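Local coordinates for uncharacterized protein (Corynebacterium glutamicum, PDB 2NSF), which probably catalyses the mycothiol-dependent isomerization of maleylpyruvate with the help of a bound zinc ion, at residues A[150-153]-A[154-158]. Sequence-based numbering, arbitrary orientation.
Sequences RTVP and ASETL. With SO4 (sulfate ion), chain B.
OE2 of E156 meets R150 NH2 by two routes: a weak, long salt bridge (3.5 Å), and a water that accepts from R150 NH2 and donates to E156 OE2, at 2.6 Å from each. The oxygen sits at the edge of the guanidinium, near its plane, while the guanidinium and carboxylate planes stand 68° apart. E156 gets there with CG anti to its backbone N (chi1 -166°) and a bend at chi2 that folds the carboxylate back over V152. CB of E156 packs on V152 CG2 at 3.4 Å, and V152 CG1 lies against one guanidinium face, toward its rim. The type I turn from P153 to E156, closed by E156 N to P153 O at 2.9 Å, joins strand 151-153 to helix 156-171. A154 O takes bonds from both N and OG1 of T157. R150 NH1 also donates to O4 of a sulfate at 2.7 Å, an ion held as well by T146 and R163 and probably taken from the crystallisation liquor. R150 and the water probably help the buried E156 stay ionised, but the sulfate shares the arginine, whose orientation here may partly reflect the crystal medium.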
ATOM      1  N   ARG A 150      -2.417  14.679  -2.402  1.00 23.63           N
ATOM      2  CA  ARG A 150      -1.386  14.787  -3.424  1.00 22.81           C
ATOM      3  C   ARG A 150      -1.974  14.911  -4.825  1.00 22.38           C
ATOM      4  O   ARG A 150      -2.958  14.250  -5.164  1.00 22.34           O
ATOM      5  CB  ARG A 150      -0.443  13.590  -3.356  1.00 23.51           C
ATOM      6  CG  ARG A 150       0.336  13.506  -2.052  1.00 25.23           C
ATOM      7  CD  ARG A 150       1.196  12.252  -2.018  1.00 30.54           C
ATOM      8  NE  ARG A 150       2.024  12.184  -3.206  1.00 35.05           N
ATOM      9  CZ  ARG A 150       2.115  11.144  -4.029  1.00 31.63           C
ATOM     10  NH1 ARG A 150       1.428  10.026  -3.819  1.00 32.80           N
ATOM     11  NH2 ARG A 150       2.891  11.241  -5.092  1.00 29.34           N
ATOM     12  N   THR A 151      -1.364  15.776  -5.628  1.00 20.58           N
ATOM     13  CA  THR A 151      -1.802  15.991  -6.993  1.00 23.30           C
ATOM     14  C   THR A 151      -0.937  15.108  -7.887  1.00 23.39           C
ATOM     15  O   THR A 151       0.262  15.341  -8.050  1.00 23.31           O
ATOM     16  CB  THR A 151      -1.680  17.482  -7.378  1.00 23.78           C
ATOM     17  OG1 THR A 151      -2.558  18.252  -6.550  1.00 24.75           O
ATOM     18  CG2 THR A 151      -2.069  17.699  -8.825  1.00 25.87           C
ATOM     19  N   VAL A 152      -1.565  14.083  -8.452  1.00 22.30           N
ATOM     20  CA  VAL A 152      -0.866  13.112  -9.278  1.00 22.59           C
ATOM     21  C   VAL A 152      -1.617  12.738 -10.547  1.00 22.94           C
ATOM     22  O   VAL A 152      -2.817  12.997 -10.675  1.00 23.52           O
ATOM     23  CB  VAL A 152      -0.653  11.806  -8.476  1.00 22.07           C
ATOM     24  CG1 VAL A 152       0.082  12.095  -7.178  1.00 21.26           C
ATOM     25  CG2 VAL A 152      -2.009  11.173  -8.165  1.00 21.59           C
ATOM     26  N   PRO A 153      -0.916  12.128 -11.518  1.00 23.10           N
ATOM     27  CA  PRO A 153      -1.595  11.728 -12.753  1.00 23.65           C
ATOM     28  C   PRO A 153      -2.442  10.499 -12.394  1.00 23.22           C
ATOM     29  O   PRO A 153      -2.128   9.790 -11.437  1.00 22.59           O
ATOM     30  CB  PRO A 153      -0.439  11.394 -13.692  1.00 23.32           C
ATOM     31  CG  PRO A 153       0.625  10.901 -12.754  1.00 24.53           C
ATOM     32  CD  PRO A 153       0.536  11.877 -11.605  1.00 23.63           C
ATOM     33  N   ALA A 154      -3.509  10.255 -13.149  1.00 22.92           N
ATOM     34  CA  ALA A 154      -4.393   9.117 -12.878  1.00 22.43           C
ATOM     35  C   ALA A 154      -3.644   7.789 -12.820  1.00 23.11           C
ATOM     36  O   ALA A 154      -4.052   6.868 -12.109  1.00 22.50           O
ATOM     37  CB  ALA A 154      -5.490   9.053 -13.931  1.00 22.82           C
ATOM     38  N   SER A 155      -2.553   7.691 -13.574  1.00 21.79           N
ATOM     39  CA  SER A 155      -1.745   6.478 -13.603  1.00 22.08           C
ATOM     40  C   SER A 155      -1.235   6.105 -12.217  1.00 20.14           C
ATOM     41  O   SER A 155      -0.855   4.959 -11.977  1.00 19.27           O
ATOM     42  CB  SER A 155      -0.559   6.663 -14.552  1.00 21.75           C
ATOM     43  OG  SER A 155       0.144   7.846 -14.237  1.00 23.02           O
ATOM     44  N   GLU A 156      -1.221   7.076 -11.311  1.00 19.48           N
ATOM     45  CA  GLU A 156      -0.761   6.846  -9.945  1.00 19.67           C
ATOM     46  C   GLU A 156      -1.595   5.760  -9.261  1.00 19.38           C
ATOM     47  O   GLU A 156      -1.132   5.131  -8.311  1.00 19.28           O
ATOM     48  CB  GLU A 156      -0.853   8.139  -9.130  1.00 19.00           C
ATOM     49  CG  GLU A 156      -0.096   8.130  -7.803  1.00 20.27           C
ATOM     50  CD  GLU A 156       1.381   8.466  -7.966  1.00 23.37           C
ATOM     51  OE1 GLU A 156       1.787   8.819  -9.094  1.00 23.86           O
ATOM     52  OE2 GLU A 156       2.129   8.386  -6.966  1.00 22.57           O
ATOM     53  N   THR A 157      -2.818   5.541  -9.740  1.00 19.79           N
ATOM     54  CA  THR A 157      -3.681   4.525  -9.132  1.00 19.28           C
ATOM     55  C   THR A 157      -3.076   3.133  -9.265  1.00 18.41           C
ATOM     56  O   THR A 157      -3.359   2.253  -8.459  1.00 17.92           O
ATOM     57  CB  THR A 157      -5.093   4.503  -9.760  1.00 18.87           C
ATOM     58  OG1 THR A 157      -5.001   4.176 -11.152  1.00 20.63           O
ATOM     59  CG2 THR A 157      -5.775   5.857  -9.592  1.00 19.59           C
ATOM     60  N   LEU A 158      -2.248   2.931 -10.285  1.00 18.19           N
ATOM     61  CA  LEU A 158      -1.609   1.633 -10.470  1.00 16.96           C
ATOM     62  C   LEU A 158      -0.632   1.408  -9.317  1.00 17.30           C
ATOM     63  O   LEU A 158      -0.530   0.306  -8.777  1.00 16.66           O
ATOM     64  CB  LEU A 158      -0.871   1.591 -11.811  1.00 19.08           C
ATOM     65  CG  LEU A 158      -1.750   1.732 -13.061  1.00 20.56           C
ATOM     66  CD1 LEU A 158      -0.864   1.922 -14.278  1.00 21.86           C
ATOM     67  CD2 LEU A 158      -2.642   0.502 -13.223  1.00 21.37           C
TER
HETATM   68  S   SO4 B 401      -0.832   9.005  -1.113  1.00 26.12           S
HETATM   69  O1  SO4 B 401      -1.103  10.417  -1.444  1.00 28.76           O
HETATM   70  O2  SO4 B 401      -2.050   8.208  -1.299  1.00 28.96           O
HETATM   71  O3  SO4 B 401      -0.404   8.919   0.289  1.00 26.46           O
HETATM   72  O4  SO4 B 401       0.223   8.483  -1.998  1.00 28.60           O
HETATM   73  O   HOH W   1       4.360   9.688  -6.541  1.00 32.04           O